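Local coordinates for protein phosphatidylinositol-specific phospholipase C1 (Streptomyces antibioticus, PDB 3H4X) that belongs to the calcium-dependent phosphoinositide phospholipase C family and folds as a closed barrel of mostly parallel strands wrapped by helices, at residues D132-K137 against A143-L148; H216-A221 against R253-V258. One frame throughout, in Å; residues are numbered along the deposited sequence.

Interaction 1 of 2, residues D132-K137 against A143-L148; sequences DGFNAK and AEFDAL
Phe134 and Phe145 make an edge-to-face pair that joins the loop after strand 124-130 to helix 142-153. From CB, which points toward the helix, the Phe134 side chain turns with CG beside the backbone N and anti to the carbonyl carbon (chi1 -77°), and this carries the ring toward helix 142-153. One branch, CD1 to CE1, leads the way. CE1 alone reaches Phe145 closely, lying 4.0 Å from its CB and 4.2 Å from its CG, at the root of the second ring. The ring planes stand at 82° with centroids 6.0 Å apart, and the rim of Phe134 faces the flat side of Phe145. The aromatic side chains thus cross rather than lie flush, and the overlap is modest. Both side chains also touch Leu193 of strand 189-195, while Phe134 further packs on Thr209, Glu212 and Tyr213 of helix 209-222. Close by, Ala136, Ala143 and Glu144 line a pocket holding an acetyl group. A buried aromatic pair between a loop that follows a barrel strand and a helix close along the chain is a worked example of the apolar packing around a TIM barrel.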
# COMPACT_ATOMS: atom_id res chain seq x y z
N ASP A 132 1.36 6.37 -13.74
CA ASP A 132 1.66 7.59 -14.48
C ASP A 132 1.46 8.84 -13.63
O ASP A 132 1.24 9.93 -14.16
CB ASP A 132 0.80 7.66 -15.75
CG ASP A 132 -0.70 7.60 -15.45
OD1 ASP A 132 -1.07 7.52 -14.26
OD2 ASP A 132 -1.51 7.65 -16.40
N GLY A 133 1.56 8.68 -12.31
CA GLY A 133 1.40 9.79 -11.39
C GLY A 133 -0.04 10.28 -11.31
O GLY A 133 -0.96 9.60 -11.76
N PHE A 134 -0.22 11.47 -10.74
CA PHE A 134 -1.54 12.08 -10.64
C PHE A 134 -1.86 12.91 -11.88
O PHE A 134 -1.00 13.15 -12.73
CB PHE A 134 -1.64 12.95 -9.39
CG PHE A 134 -1.82 12.17 -8.11
CD1 PHE A 134 -3.04 11.59 -7.81
CD2 PHE A 134 -0.78 12.03 -7.21
CE1 PHE A 134 -3.21 10.88 -6.64
CE2 PHE A 134 -0.95 11.32 -6.04
CZ PHE A 134 -2.16 10.74 -5.75
N ASN A 135 -3.11 13.35 -11.95
CA ASN A 135 -3.58 14.18 -13.04
C ASN A 135 -4.54 15.23 -12.49
O ASN A 135 -5.74 15.20 -12.76
CB ASN A 135 -4.28 13.32 -14.09
CG ASN A 135 -4.75 14.11 -15.28
OD1 ASN A 135 -4.42 15.29 -15.44
ND2 ASN A 135 -5.53 13.47 -16.14
N ALA A 136 -4.01 16.14 -11.68
CA ALA A 136 -4.83 17.17 -11.05
C ALA A 136 -5.59 17.99 -12.09
O ALA A 136 -6.77 18.29 -11.90
CB ALA A 136 -3.96 18.08 -10.19
N LYS A 137 -4.93 18.33 -13.19
CA LYS A 137 -5.54 19.15 -14.22
C LYS A 137 -6.76 18.46 -14.84
O LYS A 137 -7.69 19.13 -15.30
CB LYS A 137 -4.52 19.48 -15.32
CG LYS A 137 -3.29 20.20 -14.82
CD LYS A 137 -3.63 21.58 -14.26
CE LYS A 137 -2.38 22.34 -13.86
NZ LYS A 137 -2.69 23.73 -13.41
N ALA A 143 -6.67 15.40 -4.15
CA ALA A 143 -7.95 15.74 -3.53
C ALA A 143 -9.09 14.87 -4.06
O ALA A 143 -9.96 14.45 -3.30
CB ALA A 143 -8.26 17.22 -3.73
N GLU A 144 -9.09 14.62 -5.36
CA GLU A 144 -10.14 13.80 -5.96
C GLU A 144 -9.97 12.33 -5.59
O GLU A 144 -10.95 11.60 -5.42
CB GLU A 144 -10.18 13.99 -7.48
CG GLU A 144 -10.61 15.39 -7.92
CD GLU A 144 -9.47 16.40 -7.96
OE1 GLU A 144 -8.30 16.00 -7.83
OE2 GLU A 144 -9.75 17.60 -8.14
N PHE A 145 -8.72 11.89 -5.46
CA PHE A 145 -8.39 10.56 -4.98
C PHE A 145 -8.97 10.35 -3.57
O PHE A 145 -9.69 9.39 -3.33
CB PHE A 145 -6.87 10.42 -5.00
CG PHE A 145 -6.35 9.11 -4.49
CD1 PHE A 145 -6.23 8.02 -5.33
CD2 PHE A 145 -5.93 8.99 -3.18
CE1 PHE A 145 -5.72 6.82 -4.87
CE2 PHE A 145 -5.42 7.80 -2.71
CZ PHE A 145 -5.32 6.71 -3.55
N ASP A 146 -8.68 11.28 -2.66
CA ASP A 146 -9.22 11.22 -1.31
C ASP A 146 -10.75 11.19 -1.32
O ASP A 146 -11.38 10.42 -0.60
CB ASP A 146 -8.78 12.43 -0.48
CG ASP A 146 -7.34 12.36 -0.02
OD1 ASP A 146 -6.71 11.28 -0.06
OD2 ASP A 146 -6.84 13.42 0.40
N ALA A 147 -11.34 12.06 -2.13
CA ALA A 147 -12.80 12.19 -2.16
C ALA A 147 -13.48 10.89 -2.58
O ALA A 147 -14.51 10.51 -2.03
CB ALA A 147 -13.22 13.33 -3.08
N LEU A 148 -12.89 10.20 -3.56
CA LEU A 148 -13.43 8.94 -4.03
C LEU A 148 -13.35 7.87 -2.95
O LEU A 148 -14.30 7.13 -2.72
CB LEU A 148 -12.69 8.48 -5.29
CG LEU A 148 -13.08 7.10 -5.82
CD1 LEU A 148 -14.56 7.02 -6.17
CD2 LEU A 148 -12.22 6.75 -7.02

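Interaction 2 of 2, residues H216-A221 against R253-V258; sequences HLKDLA and RPWFVV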
# COMPACT_ATOMS: atom_id res chain seq x y z
N HIS A 216 0.32 17.64 -0.53
CA HIS A 216 -1.11 17.68 -0.26
C HIS A 216 -1.40 17.50 1.24
O HIS A 216 -2.19 18.25 1.81
CB HIS A 216 -1.78 16.62 -1.13
CG HIS A 216 -3.19 16.30 -0.77
ND1 HIS A 216 -4.23 17.19 -0.96
CD2 HIS A 216 -3.75 15.16 -0.31
CE1 HIS A 216 -5.37 16.61 -0.59
NE2 HIS A 216 -5.10 15.38 -0.19
N LEU A 217 -0.75 16.53 1.88
CA LEU A 217 -0.93 16.35 3.32
C LEU A 217 -0.46 17.57 4.09
O LEU A 217 -1.12 18.03 5.03
CB LEU A 217 -0.21 15.10 3.81
CG LEU A 217 -0.71 13.76 3.26
CD1 LEU A 217 0.01 12.63 3.96
CD2 LEU A 217 -2.22 13.62 3.43
N LYS A 218 0.70 18.10 3.72
CA LYS A 218 1.24 19.29 4.35
C LYS A 218 0.24 20.44 4.26
O LYS A 218 -0.02 21.14 5.24
CB LYS A 218 2.56 19.68 3.70
CG LYS A 218 3.18 20.96 4.24
CD LYS A 218 4.54 21.24 3.60
CE LYS A 218 4.43 21.50 2.11
NZ LYS A 218 3.85 22.84 1.81
N ASP A 219 -0.34 20.62 3.08
CA ASP A 219 -1.29 21.70 2.86
C ASP A 219 -2.59 21.48 3.64
O ASP A 219 -3.12 22.42 4.23
CB ASP A 219 -1.56 21.88 1.36
CG ASP A 219 -0.33 22.38 0.61
OD1 ASP A 219 0.59 22.93 1.26
OD2 ASP A 219 -0.29 22.23 -0.62
N LEU A 220 -3.10 20.25 3.65
CA LEU A 220 -4.27 19.94 4.45
C LEU A 220 -4.03 20.24 5.92
O LEU A 220 -4.87 20.85 6.59
CB LEU A 220 -4.67 18.47 4.30
CG LEU A 220 -5.30 18.04 2.97
CD1 LEU A 220 -5.59 16.55 3.02
CD2 LEU A 220 -6.57 18.83 2.69
N ALA A 221 -2.88 19.81 6.43
CA ALA A 221 -2.57 20.01 7.84
C ALA A 221 -2.55 21.49 8.18
O ALA A 221 -3.06 21.91 9.22
CB ALA A 221 -1.24 19.35 8.19
N ARG A 253 9.19 16.23 4.40
CA ARG A 253 9.74 15.00 4.96
C ARG A 253 8.90 14.34 6.05
O ARG A 253 8.74 13.12 6.04
CB ARG A 253 11.17 15.23 5.43
CG ARG A 253 12.11 15.63 4.31
CD ARG A 253 13.53 15.83 4.81
NE ARG A 253 14.36 16.46 3.79
CZ ARG A 253 15.39 17.25 4.05
NH1 ARG A 253 15.72 17.52 5.31
NH2 ARG A 253 16.09 17.79 3.06
N PRO A 254 8.35 15.12 7.00
CA PRO A 254 7.64 14.46 8.11
C PRO A 254 6.26 13.91 7.74
O PRO A 254 5.54 13.42 8.62
CB PRO A 254 7.52 15.56 9.16
CG PRO A 254 7.59 16.82 8.39
CD PRO A 254 8.49 16.57 7.22
N TRP A 255 5.90 13.97 6.46
CA TRP A 255 4.65 13.38 6.00
C TRP A 255 4.86 11.99 5.41
O TRP A 255 3.90 11.34 5.00
CB TRP A 255 3.92 14.34 5.05
CG TRP A 255 3.48 15.53 5.83
CD1 TRP A 255 4.02 16.78 5.80
CD2 TRP A 255 2.48 15.55 6.84
NE1 TRP A 255 3.39 17.59 6.71
CE2 TRP A 255 2.43 16.86 7.36
CE3 TRP A 255 1.59 14.59 7.34
CZ2 TRP A 255 1.54 17.23 8.37
CZ3 TRP A 255 0.71 14.96 8.34
CH2 TRP A 255 0.69 16.27 8.84
N PHE A 256 6.12 11.54 5.41
CA PHE A 256 6.48 10.19 4.98
C PHE A 256 6.81 9.32 6.19
O PHE A 256 7.82 9.54 6.87
CB PHE A 256 7.71 10.23 4.08
CG PHE A 256 7.48 10.88 2.75
CD1 PHE A 256 6.90 10.16 1.71
CD2 PHE A 256 7.88 12.19 2.52
CE1 PHE A 256 6.71 10.75 0.47
CE2 PHE A 256 7.68 12.77 1.28
CZ PHE A 256 7.10 12.05 0.25
N VAL A 257 5.98 8.32 6.45
CA VAL A 257 6.24 7.37 7.54
C VAL A 257 6.19 5.93 7.03
O VAL A 257 6.15 4.98 7.82
CB VAL A 257 5.28 7.57 8.73
CG1 VAL A 257 5.47 8.95 9.34
CG2 VAL A 257 3.83 7.37 8.30
N VAL A 258 6.20 5.79 5.71
CA VAL A 258 6.17 4.51 5.02
C VAL A 258 7.28 4.51 3.98
O VAL A 258 7.52 5.52 3.32
CB VAL A 258 4.80 4.26 4.35
CG1 VAL A 258 4.76 2.88 3.69
CG2 VAL A 258 3.68 4.42 5.36
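Trp255 lays its indole against the side of helix 209-222, and about half of the 207 Å² buried between the two segments belongs to this one residue. The tight part runs along the whole indole. At the benzo end the methyl of Ala221 packs closely at an oblique approach, its CB 3.5 Å from Trp255 CZ2 and 3.7 Å from CH2. One turn earlier in the helix, Leu217 CB sits over a face of the indole near its rim, 4.0 Å from Trp255 CE3. Leu217 O also lies over a face of the ring, yet it already accepts a bond within the helix from Ala221 N. Lys218 meets the pyrrole end with its backbone N and CA and with CB: CA lies 3.6 Å from Trp255 NE1, and CB 3.8 Å from the same nitrogen. With CG beside the backbone N (chi1 -67°), the tryptophan side chain leaves the 3-10 turn 253-255 toward the helix, and it also touches Ala170 of helix 170-177.

The loose, solvent side is the outer part of the lysine. Its chain bends at chi3 (65°) and chi4 (74°), taking the ammonium away from the indole to a salt bridge whose hydrogen bond is weak, with NZ 3.3 Å from Asp219 OD1.

No hydrogen bond crosses between the segments, so the helix and the approach to strand 258-262 are joined here by shape and dispersion, with the lysine charge handled on the helix itself.

Interactions 1 and 2 both illustrate how one aromatic side chain from a loop can anchor on a helix outside the barrel. They have helix 209-222 in common: its residues 216-221 form half of interaction 2, and its earlier part packs on Phe134 of interaction 1. A direct bridge runs between them, a probable hydrogen bond of 2.7 Å from His216 NE2 to Asp146 OD2. Place and chemistry differ. Interaction 1 is small, wholly buried and apolar, built on a pair of phenyl rings from neighbours in sequence; interaction 2 is larger and only partly buried, brings together more distant parts of the chain, and sets an indole against aliphatic carbons and helix backbone beside a charged pair at its margin.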